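Side-chain contacts in FMN-dependent nitronate monooxygenase (Shewanella oneidensis, PDB 5LSM), which binds FMN and probably uses oxygen to oxidise propionate 3-nitronate to 3-oxopropanoate, consistent with a role in detoxification: residues V77-A80 with A81-A84; A91-F94 with A95-N98; L142-S146 with W147-V151; A333-A336 with A337-T340. All coordinates share one frame; numbering follows the deposited sequence.

Interaction 1: residues V77-A80 with A81-A84; sequences VAQA and AKQA
Gln79 and Gln83 are joined by the first backbone bond of helix 80-89: Gln83 N donates to Gln79 O at 3.0 Å, with an N-H...O angle of 162°. One residue on, Ala84 N reaches Ala80 O at 3.0 Å, in a less straight bond (143°). Gln79 therefore sits at the N-cap, with the loop residues Val77 and Ala78 leading in and helical geometry starting at Ala80.

The side chain of Gln79 turns back over this entry. Its CG lies between the backbone N and the carbonyl carbon, chi1 49°, and from there the chain runs out extended until NE2 meets Val77 O at 2.7 Å, in the plane of both the amide and the carbonyl. The other end of the amide, OE1, accepts from Asp296 N, so both polar atoms are tied and the amide can hardly flip. Lys82 lies alongside, pointing the same way, with CB 4.0 Å from Gln79 CB; its NZ goes on to Glu292 O. Gln83 leans back instead, its CB 3.5 Å from Ala80 O and its NE2 lying near the Gln79 carbonyl, while its side chain also touches Pro295.

This is the N-terminal start of a surface helix, in which the N-cap side chain bonds back to the incoming loop and, with Lys82, fastens the first turn to the 292-299 region.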
loop_
_atom_site.group_PDB
_atom_site.type_symbol
_atom_site.label_atom_id
_atom_site.label_comp_id
_atom_site.label_asym_id
_atom_site.label_seq_id
_atom_site.Cartn_x
_atom_site.Cartn_y
_atom_site.Cartn_z
ATOM N N VAL A 77 12.565 -25.615 -10.454
ATOM C CA VAL A 77 13.724 -26.481 -10.061
ATOM C C VAL A 77 13.260 -27.590 -9.141
ATOM O O VAL A 77 12.519 -27.338 -8.187
ATOM C CB VAL A 77 14.925 -25.747 -9.387
ATOM C CG1 VAL A 77 14.819 -25.750 -7.861
ATOM C CG2 VAL A 77 16.230 -26.419 -9.783
ATOM N N ALA A 78 13.689 -28.814 -9.446
ATOM C CA ALA A 78 13.220 -30.005 -8.736
ATOM C C ALA A 78 13.404 -29.827 -7.237
ATOM O O ALA A 78 14.392 -29.247 -6.787
ATOM C CB ALA A 78 13.967 -31.243 -9.211
ATOM N N GLN A 79 12.406 -30.267 -6.477
ATOM C CA GLN A 79 12.418 -30.106 -5.032
ATOM C C GLN A 79 11.417 -31.052 -4.379
ATOM O O GLN A 79 10.692 -30.672 -3.462
ATOM C CB GLN A 79 12.143 -28.636 -4.661
ATOM C CG GLN A 79 10.926 -27.990 -5.342
ATOM C CD GLN A 79 10.938 -26.470 -5.221
ATOM O OE1 GLN A 79 10.418 -25.908 -4.256
ATOM N NE2 GLN A 79 11.614 -25.806 -6.156
ATOM N N ALA A 80 11.455 -32.311 -4.811
ATOM C CA ALA A 80 10.583 -33.381 -4.288
ATOM C C ALA A 80 10.537 -33.471 -2.748
ATOM O O ALA A 80 9.519 -33.873 -2.169
ATOM C CB ALA A 80 11.008 -34.723 -4.873
ATOM N N ALA A 81 11.630 -33.086 -2.098
ATOM C CA ALA A 81 11.734 -33.200 -0.662
ATOM C C ALA A 81 11.126 -31.994 0.013
ATOM O O ALA A 81 10.440 -32.128 1.030
ATOM C CB ALA A 81 13.187 -33.352 -0.249
ATOM N N LYS A 82 11.402 -30.809 -0.523
ATOM C CA LYS A 82 10.736 -29.605 -0.035
ATOM C C LYS A 82 9.229 -29.779 -0.118
ATOM O O LYS A 82 8.504 -29.379 0.794
ATOM C CB LYS A 82 11.159 -28.390 -0.829
ATOM C CG LYS A 82 10.555 -27.101 -0.301
ATOM C CD LYS A 82 11.615 -26.062 0.011
ATOM C CE LYS A 82 10.996 -24.694 0.225
ATOM N NZ LYS A 82 11.753 -23.925 1.248
ATOM N N GLN A 83 8.783 -30.429 -1.192
ATOM C CA GLN A 83 7.381 -30.753 -1.394
ATOM C C GLN A 83 6.890 -31.743 -0.356
ATOM O O GLN A 83 5.796 -31.603 0.197
ATOM C CB GLN A 83 7.171 -31.344 -2.789
ATOM C CG GLN A 83 7.047 -30.319 -3.887
ATOM C CD GLN A 83 7.001 -30.941 -5.271
ATOM O OE1 GLN A 83 5.926 -31.120 -5.848
ATOM N NE2 GLN A 83 8.178 -31.230 -5.833
ATOM N N ALA A 84 7.687 -32.777 -0.132
ATOM C CA ALA A 84 7.342 -33.813 0.821
ATOM C C ALA A 84 7.294 -33.258 2.241
ATOM O O ALA A 84 6.440 -33.649 3.024
ATOM C CB ALA A 84 8.350 -34.950 0.726
#

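Interaction 2: residues A91-F94 with A95-N98; sequences APYF and AEFN
Glu96 and Tyr93 run side by side from one turn of helix 91-97, pointing the same way. From its CB, Glu96 starts 3.5 Å from Pro92 O, the same carbonyl that takes its backbone N at 2.9 Å. CG stands opposite the backbone N (chi1 170°), and the chain continues fully extended, which carries the carboxylate out along the tyrosine. There OE1 comes to the edge of the Tyr93 ring, 4.0 Å from CD1 and near the ring plane, with ring and carboxylate planes 36° apart. The same OE1 makes a salt bridge with Arg282, while Tyr93 OH bonds to Glu286, so both polar ends are held from outside the helix.

Phe97 lies one turn on from Tyr93. Its N bonds to Tyr93 O at 2.9 Å, and its ring turns an edge to that same oxygen, CD1 lying 3.3 Å from Tyr93 O and in the ring plane. Tyr93 and Phe97 both meet Phe319, the former edge-to-face, and with Phe94 they touch Leu307 of helix 301-313. Asn98, at positive phi, closes the helix in a Schellman motif, its N bonding to Ala95 O at 3.1 Å.

An aromatic edge carries slightly positive hydrogens, so the carboxylate oxygen beside Tyr93 and the carbonyl oxygen beside Phe97 are both probably in mildly favourable positions, and the charge of Glu96 is probably balanced chiefly by Arg282.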
loop_
_atom_site.group_PDB
_atom_site.type_symbol
_atom_site.label_atom_id
_atom_site.label_comp_id
_atom_site.label_asym_id
_atom_site.label_seq_id
_atom_site.Cartn_x
_atom_site.Cartn_y
_atom_site.Cartn_z
ATOM N N ALA A 91 -0.327 -32.532 7.400
ATOM C CA ALA A 91 -0.914 -33.804 7.814
ATOM C C ALA A 91 -2.161 -33.655 8.726
ATOM O O ALA A 91 -3.174 -34.306 8.495
ATOM C CB ALA A 91 0.146 -34.674 8.473
ATOM N N PRO A 92 -2.106 -32.756 9.723
ATOM C CA PRO A 92 -3.263 -32.527 10.589
ATOM C C PRO A 92 -4.568 -32.185 9.862
ATOM O O PRO A 92 -5.643 -32.653 10.265
ATOM C CB PRO A 92 -2.823 -31.340 11.443
ATOM C CG PRO A 92 -1.343 -31.462 11.516
ATOM C CD PRO A 92 -0.921 -32.006 10.184
ATOM N N TYR A 93 -4.485 -31.362 8.818
ATOM C CA TYR A 93 -5.671 -31.034 8.036
ATOM C C TYR A 93 -6.157 -32.234 7.262
ATOM O O TYR A 93 -7.355 -32.472 7.183
ATOM C CB TYR A 93 -5.419 -29.873 7.081
ATOM C CG TYR A 93 -4.990 -28.611 7.772
ATOM C CD1 TYR A 93 -5.788 -28.020 8.755
ATOM C CD2 TYR A 93 -3.771 -28.021 7.468
ATOM C CE1 TYR A 93 -5.374 -26.879 9.421
ATOM C CE2 TYR A 93 -3.351 -26.878 8.113
ATOM C CZ TYR A 93 -4.152 -26.309 9.091
ATOM O OH TYR A 93 -3.707 -25.169 9.710
ATOM N N PHE A 94 -5.234 -32.995 6.692
ATOM C CA PHE A 94 -5.614 -34.183 5.949
ATOM C C PHE A 94 -6.375 -35.136 6.853
ATOM O O PHE A 94 -7.436 -35.635 6.492
ATOM C CB PHE A 94 -4.381 -34.875 5.382
ATOM C CG PHE A 94 -3.670 -34.073 4.349
ATOM C CD1 PHE A 94 -4.369 -33.488 3.308
ATOM C CD2 PHE A 94 -2.306 -33.898 4.414
ATOM C CE1 PHE A 94 -3.709 -32.763 2.337
ATOM C CE2 PHE A 94 -1.639 -33.180 3.448
ATOM C CZ PHE A 94 -2.343 -32.591 2.421
ATOM N N ALA A 95 -5.854 -35.328 8.054
ATOM C CA ALA A 95 -6.556 -36.079 9.089
ATOM C C ALA A 95 -7.948 -35.492 9.412
ATOM O O ALA A 95 -8.945 -36.200 9.421
ATOM C CB ALA A 95 -5.698 -36.144 10.349
ATOM N N GLU A 96 -8.000 -34.206 9.725
ATOM C CA GLU A 96 -9.267 -33.564 10.070
ATOM C C GLU A 96 -10.315 -33.839 8.990
ATOM O O GLU A 96 -11.379 -34.373 9.269
ATOM C CB GLU A 96 -9.057 -32.062 10.276
ATOM C CG GLU A 96 -10.341 -31.259 10.400
ATOM C CD GLU A 96 -10.093 -29.811 10.749
ATOM O OE1 GLU A 96 -8.908 -29.428 10.848
ATOM O OE2 GLU A 96 -11.084 -29.061 10.931
ATOM N N PHE A 97 -9.933 -33.630 7.745
ATOM C CA PHE A 97 -10.862 -33.707 6.621
ATOM C C PHE A 97 -10.900 -35.097 5.960
ATOM O O PHE A 97 -11.558 -35.273 4.928
ATOM C CB PHE A 97 -10.492 -32.639 5.570
ATOM C CG PHE A 97 -10.846 -31.242 5.979
ATOM C CD1 PHE A 97 -9.937 -30.455 6.682
ATOM C CD2 PHE A 97 -12.074 -30.695 5.633
ATOM C CE1 PHE A 97 -10.261 -29.162 7.059
ATOM C CE2 PHE A 97 -12.411 -29.408 6.025
ATOM C CZ PHE A 97 -11.501 -28.643 6.740
ATOM N N ASN A 98 -10.179 -36.065 6.526
ATOM C CA ASN A 98 -10.187 -37.442 6.022
ATOM C C ASN A 98 -9.806 -37.523 4.542
ATOM O O ASN A 98 -10.521 -38.108 3.734
ATOM C CB ASN A 98 -11.560 -38.083 6.249
ATOM C CG ASN A 98 -11.497 -39.606 6.360
ATOM O OD1 ASN A 98 -10.458 -40.236 6.140
ATOM N ND2 ASN A 98 -12.624 -40.203 6.709
#

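Interaction 3: residues L142-S146 with W147-V151; sequences LEIKS and WGSKV
Trp147 folds back over the last turn of helix 138-145, laying one face of its indole on Glu143 and Ile144. Its N bonds to Ile144 O at 3.0 Å. With CG beside the backbone N, chi1 -52°, the ring swings over the helix: Ile144 CA sits 3.8 Å from the centroid of the six-membered ring and 15° off its normal, a CH-pi contact. Ile144 CG1 adds a 3.6 Å contact to CZ3, and Glu143 O lies over the same face, toward the rim. Glu143 O is itself held by Ser146 OG at 2.7 Å. Replacing Trp147 by an alanine would probably leave Ile144 CA and CG1 without their cover and open a gap toward Leu121 and Ala122 of helix 115-124.

Gly148 comes next, with positive phi in a Schellman motif; its N bonds to Lys145 O at 3.0 Å, and a CB here would jam against the preceding carbonyl. Ser149 places CB 3.7 Å from Ile144 CG2 and sends OG to Pro126 O. Lys150 takes NZ back to Gly148 O at 3.1 Å. Last, Val151 brings CG2 against Ile144 CG2 at 3.6 Å, the two side chains crossing at about a right angle.

Helix end, glycine turn and new strand together form the return half of a beta-alpha-beta unit, strand 128-132, helix 138-145 and strand 150-155, as repeated around a TIM barrel.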
loop_
_atom_site.group_PDB
_atom_site.type_symbol
_atom_site.label_atom_id
_atom_site.label_comp_id
_atom_site.label_asym_id
_atom_site.label_seq_id
_atom_site.Cartn_x
_atom_site.Cartn_y
_atom_site.Cartn_z
ATOM N N LEU A 142 9.486 -11.155 -30.354
ATOM C CA LEU A 142 9.491 -10.708 -31.753
ATOM C C LEU A 142 8.387 -11.397 -32.548
ATOM O O LEU A 142 7.678 -10.760 -33.343
ATOM C CB LEU A 142 10.844 -10.962 -32.418
ATOM C CG LEU A 142 12.019 -10.097 -31.944
ATOM C CD1 LEU A 142 13.293 -10.511 -32.678
ATOM C CD2 LEU A 142 11.731 -8.613 -32.138
ATOM N N GLU A 143 8.176 -12.675 -32.282
ATOM C CA GLU A 143 7.075 -13.375 -32.934
ATOM C C GLU A 143 5.748 -12.672 -32.679
ATOM O O GLU A 143 4.989 -12.439 -33.605
ATOM C CB GLU A 143 6.988 -14.831 -32.485
ATOM C CG GLU A 143 5.995 -15.644 -33.306
ATOM C CD GLU A 143 5.683 -16.998 -32.711
ATOM O OE1 GLU A 143 6.204 -17.332 -31.614
ATOM O OE2 GLU A 143 4.935 -17.748 -33.372
ATOM N N ILE A 144 5.476 -12.354 -31.415
ATOM C CA ILE A 144 4.251 -11.664 -31.025
ATOM C C ILE A 144 4.102 -10.299 -31.721
ATOM O O ILE A 144 3.035 -9.978 -32.242
ATOM C CB ILE A 144 4.160 -11.478 -29.478
ATOM C CG1 ILE A 144 3.917 -12.820 -28.796
ATOM C CG2 ILE A 144 3.019 -10.541 -29.102
ATOM C CD1 ILE A 144 4.358 -12.854 -27.352
ATOM N N LYS A 145 5.153 -9.494 -31.703
ATOM C CA LYS A 145 5.070 -8.140 -32.263
ATOM C C LYS A 145 4.726 -8.203 -33.747
ATOM O O LYS A 145 4.151 -7.277 -34.289
ATOM C CB LYS A 145 6.397 -7.397 -32.097
ATOM C CG LYS A 145 6.808 -7.130 -30.658
ATOM C CD LYS A 145 6.483 -5.709 -30.229
ATOM C CE LYS A 145 6.986 -5.422 -28.818
ATOM N NZ LYS A 145 8.354 -4.842 -28.833
ATOM N N SER A 146 5.125 -9.292 -34.399
ATOM C CA SER A 146 4.957 -9.444 -35.827
ATOM C C SER A 146 3.546 -9.882 -36.208
ATOM O O SER A 146 3.235 -10.003 -37.388
ATOM C CB SER A 146 5.972 -10.449 -36.366
ATOM O OG SER A 146 5.522 -11.761 -36.149
ATOM N N TRP A 147 2.697 -10.115 -35.209
ATOM C CA TRP A 147 1.246 -10.214 -35.416
ATOM C C TRP A 147 0.557 -8.852 -35.430
ATOM O O TRP A 147 -0.627 -8.769 -35.702
ATOM C CB TRP A 147 0.600 -11.042 -34.314
ATOM C CG TRP A 147 1.215 -12.355 -34.092
ATOM C CD1 TRP A 147 1.822 -13.137 -35.016
ATOM C CD2 TRP A 147 1.235 -13.089 -32.864
ATOM N NE1 TRP A 147 2.216 -14.318 -34.450
ATOM C CE2 TRP A 147 1.865 -14.317 -33.128
ATOM C CE3 TRP A 147 0.775 -12.826 -31.566
ATOM C CZ2 TRP A 147 2.067 -15.279 -32.143
ATOM C CZ3 TRP A 147 0.954 -13.780 -30.595
ATOM C CH2 TRP A 147 1.614 -14.991 -30.880
ATOM N N GLY A 148 1.276 -7.796 -35.092
ATOM C CA GLY A 148 0.650 -6.502 -34.833
ATOM C C GLY A 148 0.307 -6.267 -33.367
ATOM O O GLY A 148 -0.086 -5.159 -32.992
ATOM N N SER A 149 0.462 -7.307 -32.539
ATOM C CA SER A 149 0.043 -7.275 -31.139
ATOM C C SER A 149 0.876 -6.277 -30.364
ATOM O O SER A 149 2.076 -6.178 -30.568
ATOM C CB SER A 149 0.213 -8.639 -30.507
ATOM O OG SER A 149 -0.456 -9.627 -31.256
ATOM N N LYS A 150 0.220 -5.481 -29.533
ATOM C CA LYS A 150 0.929 -4.694 -28.539
ATOM C C LYS A 150 1.224 -5.594 -27.376
ATOM O O LYS A 150 0.409 -6.445 -27.016
ATOM C CB LYS A 150 0.078 -3.514 -28.056
ATOM C CG LYS A 150 -0.426 -2.620 -29.162
ATOM C CD LYS A 150 0.718 -1.973 -29.922
ATOM C CE LYS A 150 0.203 -1.230 -31.151
ATOM N NZ LYS A 150 -0.476 -2.180 -32.087
ATOM N N VAL A 151 2.370 -5.380 -26.758
ATOM C CA VAL A 151 2.774 -6.177 -25.614
ATOM C C VAL A 151 2.819 -5.317 -24.362
ATOM O O VAL A 151 3.501 -4.281 -24.338
ATOM C CB VAL A 151 4.150 -6.803 -25.849
ATOM C CG1 VAL A 151 4.708 -7.392 -24.564
ATOM C CG2 VAL A 151 4.058 -7.875 -26.923
#

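Interaction 4: residues A333-A336 with A337-T340; sequences AIPA and ADLT
Thr340 grips Ala336 O twice, through its N at 2.7 Å and its OG1 at 2.9 Å, the two donors coming from opposite faces of the carbonyl plane. This is the N-terminal turn of helix 336-342, with Pro335 at the N-cap. CG2 of Thr340 stands opposite the backbone N, which leaves OG1 beside that N (chi1 -66°) and turned back to the carbonyl one turn earlier. OG1 also bonds to Tyr241 OH, so the hydroxyl links the helix start to a neighbouring loop. A valine in its place would probably leave Tyr241 without that partner and Ala336 O with one donor fewer.

The other backbone bond of the turn, from Leu339 N to Pro335 O, is 2.9 Å long. Ala336 N, at the open start of the helix, is taken by Glu246.

Farther out comes side-chain packing. Ile334 reaches forward over the first turn, its CD1 4.1 Å from CD1 of Leu339 and 4.0 Å from CB of Asp338, which it crosses at a slant. Helix 26-35 packs against Ala336, Ala337 and Thr340, and Leu339 touches Cys244. On the outer side the Asp338 carboxylate runs alongside the Pro335 ring, pointing the same way, and its OD2 lies 3.2 Å from Pro335 CG.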
loop_
_atom_site.group_PDB
_atom_site.type_symbol
_atom_site.label_atom_id
_atom_site.label_comp_id
_atom_site.label_asym_id
_atom_site.label_seq_id
_atom_site.Cartn_x
_atom_site.Cartn_y
_atom_site.Cartn_z
ATOM N N ALA A 333 -23.390 -6.808 -8.438
ATOM C CA ALA A 333 -23.943 -7.885 -9.265
ATOM C C ALA A 333 -24.788 -7.315 -10.413
ATOM O O ALA A 333 -25.966 -7.608 -10.514
ATOM C CB ALA A 333 -24.769 -8.847 -8.405
ATOM N N ILE A 334 -24.173 -6.486 -11.256
ATOM C CA ILE A 334 -24.809 -6.011 -12.469
ATOM C C ILE A 334 -23.987 -6.379 -13.697
ATOM O O ILE A 334 -22.833 -6.719 -13.569
ATOM C CB ILE A 334 -25.030 -4.495 -12.429
ATOM C CG1 ILE A 334 -23.705 -3.768 -12.221
ATOM C CG2 ILE A 334 -26.025 -4.145 -11.326
ATOM C CD1 ILE A 334 -23.736 -2.349 -12.707
ATOM N N PRO A 335 -24.600 -6.338 -14.898
ATOM C CA PRO A 335 -23.841 -6.729 -16.077
ATOM C C PRO A 335 -22.554 -5.932 -16.238
ATOM O O PRO A 335 -22.561 -4.714 -16.069
ATOM C CB PRO A 335 -24.808 -6.435 -17.233
ATOM C CG PRO A 335 -26.165 -6.581 -16.628
ATOM C CD PRO A 335 -26.033 -6.127 -15.199
ATOM N N ALA A 336 -21.468 -6.636 -16.583
ATOM C CA ALA A 336 -20.115 -6.060 -16.688
ATOM C C ALA A 336 -20.033 -4.910 -17.684
ATOM O O ALA A 336 -19.227 -3.981 -17.514
ATOM C CB ALA A 336 -19.121 -7.136 -17.088
ATOM N N ALA A 337 -20.811 -4.996 -18.751
ATOM C CA ALA A 337 -20.902 -3.871 -19.689
ATOM C C ALA A 337 -21.459 -2.615 -18.996
ATOM O O ALA A 337 -20.876 -1.532 -19.109
ATOM C CB ALA A 337 -21.752 -4.253 -20.889
ATOM N N ASP A 338 -22.540 -2.780 -18.230
ATOM C CA ASP A 338 -23.105 -1.683 -17.429
ATOM C C ASP A 338 -22.066 -1.135 -16.456
ATOM O O ASP A 338 -21.883 0.090 -16.337
ATOM C CB ASP A 338 -24.335 -2.142 -16.620
ATOM C CG ASP A 338 -25.541 -2.526 -17.503
ATOM O OD1 ASP A 338 -25.727 -1.928 -18.586
ATOM O OD2 ASP A 338 -26.345 -3.390 -17.065
ATOM N N LEU A 339 -21.367 -2.052 -15.787
ATOM C CA LEU A 339 -20.322 -1.687 -14.804
ATOM C C LEU A 339 -19.138 -0.975 -15.460
ATOM O O LEU A 339 -18.640 0.026 -14.939
ATOM C CB LEU A 339 -19.838 -2.937 -14.066
ATOM C CG LEU A 339 -19.019 -2.754 -12.807
ATOM C CD1 LEU A 339 -19.739 -1.943 -11.742
ATOM C CD2 LEU A 339 -18.655 -4.120 -12.267
ATOM N N THR A 340 -18.721 -1.452 -16.628
ATOM C CA THR A 340 -17.634 -0.793 -17.361
ATOM C C THR A 340 -17.933 0.666 -17.668
ATOM O O THR A 340 -17.044 1.514 -17.575
ATOM C CB THR A 340 -17.283 -1.530 -18.658
ATOM O OG1 THR A 340 -16.739 -2.824 -18.336
ATOM C CG2 THR A 340 -16.277 -0.749 -19.457
#

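Overall arrangement
Interactions 1 to 4 come in series along the chain, and none touches another. Interactions 1 and 2 are neighbours, on the consecutive helices 80-89 and 91-97, with centres about 21 Å apart on the same side of the chain's centre. Interaction 3 lies across that centre from interaction 2, their centres about 48 Å apart, where a helix returns to strand 150-155 of the parallel eight-stranded sheet. The centre of interaction 4, at helix 336-342, is about 31 Å from that of interaction 3 and 44 Å from that of interaction 1. The first two are surface contacts; the side chains of Val151 and Leu339 lie about 12 and 11 Å from the bound FMN. All four shape helix ends around the TIM-barrel scaffold.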